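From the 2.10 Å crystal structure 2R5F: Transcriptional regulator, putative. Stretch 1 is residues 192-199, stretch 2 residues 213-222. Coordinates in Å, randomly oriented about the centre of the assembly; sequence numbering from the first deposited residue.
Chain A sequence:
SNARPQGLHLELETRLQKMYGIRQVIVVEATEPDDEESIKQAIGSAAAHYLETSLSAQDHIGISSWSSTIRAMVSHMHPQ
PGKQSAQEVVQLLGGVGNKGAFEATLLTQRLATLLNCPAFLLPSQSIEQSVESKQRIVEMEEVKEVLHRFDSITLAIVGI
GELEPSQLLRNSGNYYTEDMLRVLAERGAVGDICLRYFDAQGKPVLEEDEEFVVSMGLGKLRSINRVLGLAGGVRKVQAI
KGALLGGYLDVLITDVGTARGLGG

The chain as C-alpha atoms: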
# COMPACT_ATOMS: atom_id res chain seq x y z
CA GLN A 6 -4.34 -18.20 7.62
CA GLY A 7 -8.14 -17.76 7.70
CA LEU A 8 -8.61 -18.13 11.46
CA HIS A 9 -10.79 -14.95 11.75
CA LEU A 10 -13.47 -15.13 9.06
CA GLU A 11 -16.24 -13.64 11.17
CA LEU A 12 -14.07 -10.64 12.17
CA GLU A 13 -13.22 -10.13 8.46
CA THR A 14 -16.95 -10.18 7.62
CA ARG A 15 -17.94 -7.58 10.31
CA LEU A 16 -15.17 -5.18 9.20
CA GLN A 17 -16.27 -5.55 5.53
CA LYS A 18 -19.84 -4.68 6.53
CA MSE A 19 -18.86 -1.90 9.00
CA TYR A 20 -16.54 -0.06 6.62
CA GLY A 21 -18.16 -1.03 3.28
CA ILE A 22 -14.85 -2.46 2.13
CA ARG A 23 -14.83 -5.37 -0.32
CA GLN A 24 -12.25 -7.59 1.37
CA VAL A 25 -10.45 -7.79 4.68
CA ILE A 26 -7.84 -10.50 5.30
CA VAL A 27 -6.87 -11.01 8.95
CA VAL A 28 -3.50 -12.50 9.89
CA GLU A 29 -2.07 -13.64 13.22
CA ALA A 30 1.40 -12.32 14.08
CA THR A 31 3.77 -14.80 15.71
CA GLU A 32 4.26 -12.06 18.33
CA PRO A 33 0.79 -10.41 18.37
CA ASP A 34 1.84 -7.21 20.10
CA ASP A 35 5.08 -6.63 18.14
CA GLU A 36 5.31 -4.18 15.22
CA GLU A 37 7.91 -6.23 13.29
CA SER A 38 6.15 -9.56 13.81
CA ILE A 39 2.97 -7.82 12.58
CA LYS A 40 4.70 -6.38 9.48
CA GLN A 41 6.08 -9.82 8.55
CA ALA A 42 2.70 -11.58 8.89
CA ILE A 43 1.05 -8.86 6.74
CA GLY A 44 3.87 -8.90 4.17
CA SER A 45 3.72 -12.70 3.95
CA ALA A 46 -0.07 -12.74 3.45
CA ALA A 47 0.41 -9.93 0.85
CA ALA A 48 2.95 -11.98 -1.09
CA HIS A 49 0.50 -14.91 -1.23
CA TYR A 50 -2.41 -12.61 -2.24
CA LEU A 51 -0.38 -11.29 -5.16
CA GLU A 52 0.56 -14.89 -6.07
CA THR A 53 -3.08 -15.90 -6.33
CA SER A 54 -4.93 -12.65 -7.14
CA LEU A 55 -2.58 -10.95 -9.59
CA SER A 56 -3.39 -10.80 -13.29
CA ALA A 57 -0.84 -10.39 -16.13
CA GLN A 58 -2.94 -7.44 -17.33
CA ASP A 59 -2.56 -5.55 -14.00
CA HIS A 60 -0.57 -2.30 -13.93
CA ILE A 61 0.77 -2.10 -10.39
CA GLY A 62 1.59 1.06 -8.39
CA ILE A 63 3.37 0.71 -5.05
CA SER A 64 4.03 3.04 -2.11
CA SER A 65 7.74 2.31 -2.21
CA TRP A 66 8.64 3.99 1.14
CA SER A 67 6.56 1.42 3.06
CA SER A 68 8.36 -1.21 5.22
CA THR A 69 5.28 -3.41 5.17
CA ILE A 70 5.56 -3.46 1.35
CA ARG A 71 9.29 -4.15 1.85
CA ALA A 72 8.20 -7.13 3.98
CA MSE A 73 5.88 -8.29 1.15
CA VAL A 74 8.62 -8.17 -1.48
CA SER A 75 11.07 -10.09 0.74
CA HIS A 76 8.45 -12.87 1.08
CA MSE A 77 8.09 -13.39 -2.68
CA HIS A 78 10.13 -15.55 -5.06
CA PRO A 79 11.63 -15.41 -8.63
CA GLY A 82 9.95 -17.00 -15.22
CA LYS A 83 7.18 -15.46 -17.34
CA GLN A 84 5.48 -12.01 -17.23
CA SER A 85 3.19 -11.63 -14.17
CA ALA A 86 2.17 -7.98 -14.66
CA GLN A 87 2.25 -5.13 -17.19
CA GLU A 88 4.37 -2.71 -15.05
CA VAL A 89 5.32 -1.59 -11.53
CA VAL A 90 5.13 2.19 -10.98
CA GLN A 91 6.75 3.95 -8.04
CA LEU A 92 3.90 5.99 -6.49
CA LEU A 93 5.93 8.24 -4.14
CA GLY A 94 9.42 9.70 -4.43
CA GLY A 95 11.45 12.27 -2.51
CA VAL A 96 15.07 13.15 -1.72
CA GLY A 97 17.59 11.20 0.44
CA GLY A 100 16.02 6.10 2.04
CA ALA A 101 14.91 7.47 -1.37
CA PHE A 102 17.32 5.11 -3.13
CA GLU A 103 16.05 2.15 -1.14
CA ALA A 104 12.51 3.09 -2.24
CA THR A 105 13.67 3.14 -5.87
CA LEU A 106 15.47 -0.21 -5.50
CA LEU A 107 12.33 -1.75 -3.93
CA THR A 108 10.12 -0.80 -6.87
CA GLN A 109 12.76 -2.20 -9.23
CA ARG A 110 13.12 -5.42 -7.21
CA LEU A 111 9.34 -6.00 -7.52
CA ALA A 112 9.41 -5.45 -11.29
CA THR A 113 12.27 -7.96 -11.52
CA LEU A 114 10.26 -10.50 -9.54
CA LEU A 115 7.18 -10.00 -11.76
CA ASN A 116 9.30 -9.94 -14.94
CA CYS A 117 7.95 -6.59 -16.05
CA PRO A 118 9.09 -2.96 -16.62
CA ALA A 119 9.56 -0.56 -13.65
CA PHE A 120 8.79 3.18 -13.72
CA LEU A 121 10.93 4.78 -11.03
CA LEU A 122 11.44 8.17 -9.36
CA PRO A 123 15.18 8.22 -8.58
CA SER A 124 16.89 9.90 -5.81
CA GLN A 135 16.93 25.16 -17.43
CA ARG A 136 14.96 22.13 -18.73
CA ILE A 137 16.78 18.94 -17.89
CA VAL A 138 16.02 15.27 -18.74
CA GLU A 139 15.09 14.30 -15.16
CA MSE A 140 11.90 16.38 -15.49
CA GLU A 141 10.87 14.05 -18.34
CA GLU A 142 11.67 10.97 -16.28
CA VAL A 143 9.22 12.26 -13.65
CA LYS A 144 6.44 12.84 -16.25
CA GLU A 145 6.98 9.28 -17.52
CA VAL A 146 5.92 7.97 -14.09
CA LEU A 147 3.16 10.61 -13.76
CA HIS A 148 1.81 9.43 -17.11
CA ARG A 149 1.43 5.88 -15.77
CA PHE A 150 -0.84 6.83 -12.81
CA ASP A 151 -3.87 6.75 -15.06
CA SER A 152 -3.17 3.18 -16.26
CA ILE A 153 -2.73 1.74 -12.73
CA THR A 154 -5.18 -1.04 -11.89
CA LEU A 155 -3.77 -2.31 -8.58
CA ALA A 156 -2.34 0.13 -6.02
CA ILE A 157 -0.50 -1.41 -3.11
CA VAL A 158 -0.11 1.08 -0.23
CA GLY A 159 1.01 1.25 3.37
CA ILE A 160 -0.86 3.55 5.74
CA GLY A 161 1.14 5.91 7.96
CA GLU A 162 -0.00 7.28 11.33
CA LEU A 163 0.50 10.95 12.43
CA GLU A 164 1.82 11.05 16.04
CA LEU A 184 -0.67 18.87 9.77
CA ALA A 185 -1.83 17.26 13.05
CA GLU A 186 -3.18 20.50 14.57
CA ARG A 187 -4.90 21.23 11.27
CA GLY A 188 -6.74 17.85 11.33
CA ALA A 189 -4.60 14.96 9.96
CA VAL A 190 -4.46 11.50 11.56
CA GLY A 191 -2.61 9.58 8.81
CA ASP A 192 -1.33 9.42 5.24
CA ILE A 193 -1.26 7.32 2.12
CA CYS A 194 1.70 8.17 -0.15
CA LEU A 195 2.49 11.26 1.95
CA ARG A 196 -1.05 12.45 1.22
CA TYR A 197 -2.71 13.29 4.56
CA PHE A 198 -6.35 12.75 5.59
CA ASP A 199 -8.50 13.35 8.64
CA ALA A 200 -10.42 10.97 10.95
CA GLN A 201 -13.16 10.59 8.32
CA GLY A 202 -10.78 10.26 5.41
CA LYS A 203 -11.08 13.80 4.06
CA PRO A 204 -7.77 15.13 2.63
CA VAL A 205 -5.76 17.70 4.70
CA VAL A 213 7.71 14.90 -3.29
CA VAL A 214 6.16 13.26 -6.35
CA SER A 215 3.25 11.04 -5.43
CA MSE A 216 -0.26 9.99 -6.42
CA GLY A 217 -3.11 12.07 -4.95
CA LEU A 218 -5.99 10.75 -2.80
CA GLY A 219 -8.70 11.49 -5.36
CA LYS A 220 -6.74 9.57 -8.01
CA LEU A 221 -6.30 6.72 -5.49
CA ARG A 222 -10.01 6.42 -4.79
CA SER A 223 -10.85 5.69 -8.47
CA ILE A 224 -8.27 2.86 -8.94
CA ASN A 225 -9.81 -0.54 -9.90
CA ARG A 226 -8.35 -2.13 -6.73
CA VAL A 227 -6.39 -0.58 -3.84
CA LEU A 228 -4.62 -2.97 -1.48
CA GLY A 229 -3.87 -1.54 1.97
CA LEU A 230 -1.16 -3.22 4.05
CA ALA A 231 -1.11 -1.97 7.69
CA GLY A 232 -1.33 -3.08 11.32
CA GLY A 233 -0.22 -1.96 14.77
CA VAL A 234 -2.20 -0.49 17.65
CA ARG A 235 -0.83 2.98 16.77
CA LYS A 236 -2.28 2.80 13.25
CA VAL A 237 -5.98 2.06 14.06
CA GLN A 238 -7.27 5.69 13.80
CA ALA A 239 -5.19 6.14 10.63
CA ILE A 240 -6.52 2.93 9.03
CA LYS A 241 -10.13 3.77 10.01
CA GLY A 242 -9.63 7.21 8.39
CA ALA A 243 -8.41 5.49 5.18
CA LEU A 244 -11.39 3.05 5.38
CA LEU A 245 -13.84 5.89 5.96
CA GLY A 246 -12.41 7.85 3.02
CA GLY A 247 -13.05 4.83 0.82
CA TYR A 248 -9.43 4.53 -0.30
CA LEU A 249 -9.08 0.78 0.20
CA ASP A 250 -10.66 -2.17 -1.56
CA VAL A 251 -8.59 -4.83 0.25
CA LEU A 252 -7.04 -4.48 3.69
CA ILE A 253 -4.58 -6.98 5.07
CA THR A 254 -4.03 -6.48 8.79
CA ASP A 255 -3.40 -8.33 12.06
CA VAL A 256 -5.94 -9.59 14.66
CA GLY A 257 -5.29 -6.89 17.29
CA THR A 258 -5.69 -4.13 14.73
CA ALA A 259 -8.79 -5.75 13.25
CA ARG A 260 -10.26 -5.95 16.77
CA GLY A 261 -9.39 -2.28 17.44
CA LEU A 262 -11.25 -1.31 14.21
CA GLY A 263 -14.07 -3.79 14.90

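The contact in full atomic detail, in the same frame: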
# COMPACT_ATOMS: atom_id res chain seq x y z
N ASP A 192 -1.68 9.13 6.63
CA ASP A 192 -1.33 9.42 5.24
C ASP A 192 -1.26 8.14 4.43
O ASP A 192 -0.92 7.07 4.95
CB ASP A 192 0.01 10.16 5.14
CG ASP A 192 1.23 9.22 5.24
OD1 ASP A 192 1.66 8.90 6.36
OD2 ASP A 192 1.77 8.82 4.19
N ILE A 193 -1.60 8.29 3.15
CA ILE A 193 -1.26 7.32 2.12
C ILE A 193 -0.42 8.10 1.12
O ILE A 193 -0.81 9.19 0.69
CB ILE A 193 -2.50 6.72 1.43
CG1 ILE A 193 -3.28 5.82 2.41
CG2 ILE A 193 -2.06 5.95 0.20
CD1 ILE A 193 -4.65 5.37 1.95
N CYS A 194 0.76 7.57 0.80
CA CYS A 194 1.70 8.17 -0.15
C CYS A 194 2.12 9.60 0.19
O CYS A 194 2.33 10.39 -0.71
CB CYS A 194 1.18 8.10 -1.59
SG CYS A 194 1.02 6.42 -2.24
N LEU A 195 2.23 9.91 1.48
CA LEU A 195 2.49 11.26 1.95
C LEU A 195 1.33 12.20 1.61
O LEU A 195 1.47 13.41 1.64
CB LEU A 195 3.82 11.79 1.39
CG LEU A 195 4.85 12.27 2.42
CD1 LEU A 195 4.98 11.27 3.61
CD2 LEU A 195 6.18 12.47 1.74
N ARG A 196 0.17 11.64 1.30
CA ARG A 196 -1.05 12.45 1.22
C ARG A 196 -1.89 12.28 2.50
O ARG A 196 -2.37 11.20 2.78
CB ARG A 196 -1.84 12.09 -0.04
CG ARG A 196 -1.03 12.17 -1.37
CD ARG A 196 -0.64 13.62 -1.66
NE ARG A 196 0.02 13.77 -2.95
CZ ARG A 196 -0.36 14.62 -3.90
NH1 ARG A 196 -1.39 15.43 -3.71
NH2 ARG A 196 0.30 14.67 -5.04
N TYR A 197 -2.08 13.36 3.25
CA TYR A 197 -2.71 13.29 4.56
C TYR A 197 -4.23 13.41 4.53
O TYR A 197 -4.78 14.07 3.66
CB TYR A 197 -2.06 14.34 5.50
CG TYR A 197 -0.65 13.94 5.90
CD1 TYR A 197 0.45 14.23 5.08
CD2 TYR A 197 -0.42 13.25 7.07
CE1 TYR A 197 1.74 13.84 5.43
CE2 TYR A 197 0.85 12.86 7.43
CZ TYR A 197 1.93 13.15 6.62
OH TYR A 197 3.19 12.74 7.02
N PHE A 198 -4.89 12.74 5.47
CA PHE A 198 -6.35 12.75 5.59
C PHE A 198 -6.76 12.81 7.06
O PHE A 198 -5.96 12.50 7.95
CB PHE A 198 -6.99 11.53 4.93
CG PHE A 198 -6.38 10.21 5.35
CD1 PHE A 198 -6.71 9.63 6.56
CD2 PHE A 198 -5.48 9.57 4.53
CE1 PHE A 198 -6.14 8.43 6.97
CE2 PHE A 198 -4.91 8.34 4.92
CZ PHE A 198 -5.24 7.78 6.14
N ASP A 199 -8.01 13.20 7.29
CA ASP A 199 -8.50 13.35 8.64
C ASP A 199 -9.20 12.07 9.12
O ASP A 199 -9.16 11.03 8.41
CB ASP A 199 -9.33 14.66 8.81
CG ASP A 199 -10.76 14.56 8.27
OD1 ASP A 199 -11.25 13.45 7.94
OD2 ASP A 199 -11.43 15.62 8.22
N VAL A 213 8.67 16.02 -3.43
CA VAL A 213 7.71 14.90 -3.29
C VAL A 213 6.78 14.74 -4.51
O VAL A 213 5.89 15.57 -4.77
CB VAL A 213 6.92 14.97 -1.96
CG1 VAL A 213 5.88 13.87 -1.89
CG2 VAL A 213 7.86 14.84 -0.79
N VAL A 214 7.03 13.68 -5.25
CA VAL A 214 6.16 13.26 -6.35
C VAL A 214 5.39 12.10 -5.78
O VAL A 214 5.98 11.22 -5.16
CB VAL A 214 6.98 12.79 -7.58
CG1 VAL A 214 6.06 12.19 -8.65
CG2 VAL A 214 7.82 13.94 -8.14
N SER A 215 4.07 12.11 -5.95
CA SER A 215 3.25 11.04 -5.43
C SER A 215 1.84 11.14 -5.98
O SER A 215 1.39 12.22 -6.36
CB SER A 215 3.21 11.06 -3.90
OG SER A 215 2.39 12.10 -3.40
N MSE A 216 1.14 10.00 -6.01
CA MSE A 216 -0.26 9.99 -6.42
C MSE A 216 -1.15 10.62 -5.35
O MSE A 216 -0.93 10.42 -4.14
CB MSE A 216 -0.70 8.56 -6.67
CG MSE A 216 -2.00 8.49 -7.43
SE MSE A 216 -2.61 6.68 -7.43
CE MSE A 216 -1.63 6.03 -8.99
N GLY A 217 -2.17 11.36 -5.82
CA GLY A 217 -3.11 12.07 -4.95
C GLY A 217 -4.22 11.15 -4.46
O GLY A 217 -4.39 10.04 -4.99
N LEU A 218 -4.98 11.60 -3.46
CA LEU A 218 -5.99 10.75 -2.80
C LEU A 218 -7.23 10.53 -3.66
O LEU A 218 -7.78 9.43 -3.67
CB LEU A 218 -6.38 11.28 -1.43
CG LEU A 218 -5.32 11.17 -0.33
CD1 LEU A 218 -5.70 11.97 0.91
CD2 LEU A 218 -5.05 9.72 0.02
N GLY A 219 -7.64 11.58 -4.37
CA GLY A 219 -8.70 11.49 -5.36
C GLY A 219 -8.39 10.49 -6.46
O GLY A 219 -9.25 9.69 -6.81
N LYS A 220 -7.19 10.55 -7.02
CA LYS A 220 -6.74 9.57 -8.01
C LYS A 220 -6.76 8.14 -7.42
O LYS A 220 -7.18 7.19 -8.09
CB LYS A 220 -5.33 9.90 -8.54
CG LYS A 220 -5.24 11.16 -9.40
CD LYS A 220 -3.80 11.45 -9.87
CE LYS A 220 -2.94 12.13 -8.78
NZ LYS A 220 -3.47 13.51 -8.46
N LEU A 221 -6.35 8.02 -6.17
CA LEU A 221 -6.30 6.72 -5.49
C LEU A 221 -7.68 6.10 -5.40
O LEU A 221 -7.86 4.93 -5.70
CB LEU A 221 -5.69 6.87 -4.10
CG LEU A 221 -5.42 5.63 -3.26
CD1 LEU A 221 -4.26 4.80 -3.84
CD2 LEU A 221 -5.16 6.02 -1.81
N ARG A 222 -8.66 6.91 -5.02
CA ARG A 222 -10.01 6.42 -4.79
C ARG A 222 -10.63 5.73 -6.03
O ARG A 222 -11.32 4.73 -5.89
CB ARG A 222 -10.90 7.56 -4.26
CG ARG A 222 -11.95 7.12 -3.27
CD ARG A 222 -13.27 6.82 -3.96
NE ARG A 222 -14.41 6.91 -3.05
CZ ARG A 222 -14.85 5.89 -2.31
NH1 ARG A 222 -14.23 4.72 -2.38
NH2 ARG A 222 -15.90 6.05 -1.50
O HOH W 1 -2.31 8.69 -2.36

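A tight type I' turn from Ile193 to Arg196 presents the first stretch to the second. Its backbone closes on itself, Ile193 N donating to Arg196 O (3.0 Å) and Arg196 N to Ile193 O (2.7 Å), while the carboxylate of Asp192 accepts from a turn amide, Leu195 N to Asp192 OD2, at 3.0 Å.

The polar centre is Arg196 with Ser215. Arginine suits the site because its guanidinium offers several donors in one plane: Arg196 NE gives a nearly linear bond to Ser215 OG (2.9 Å), and Arg196 NH2 donates to Ser215 O (3.0 Å). Ser215 OG, at the guanidinium's edge, accepts from Arg196 NE and donates weakly to Cys194 O (3.2 Å), so one small buried group serves both roles. Gly217 CA lies over one guanidinium face, 3.9 Å from Arg196 CZ. A water donates to Met216 O (2.8 Å) and weakly to Ile193 O (3.4 Å), linking two carbonyls across the contact.

Beside this network lies an apolar patch. Leu218, at the start of the helix that follows Gly217, its N-cap residue, leaves the backbone sideways, but its end comes nearer to the hairpin: Leu218 CD2 is 4.2 Å from Ile193 CB, Leu218 CD1 4.2 Å from Phe198 CB. One turn on, Leu221 CD2 packs 3.7 Å from Ile193 CG2. The branched side chains of Ile193, Leu218 and Leu221, with Phe198 beside them, fill the buried space without needing polar partners.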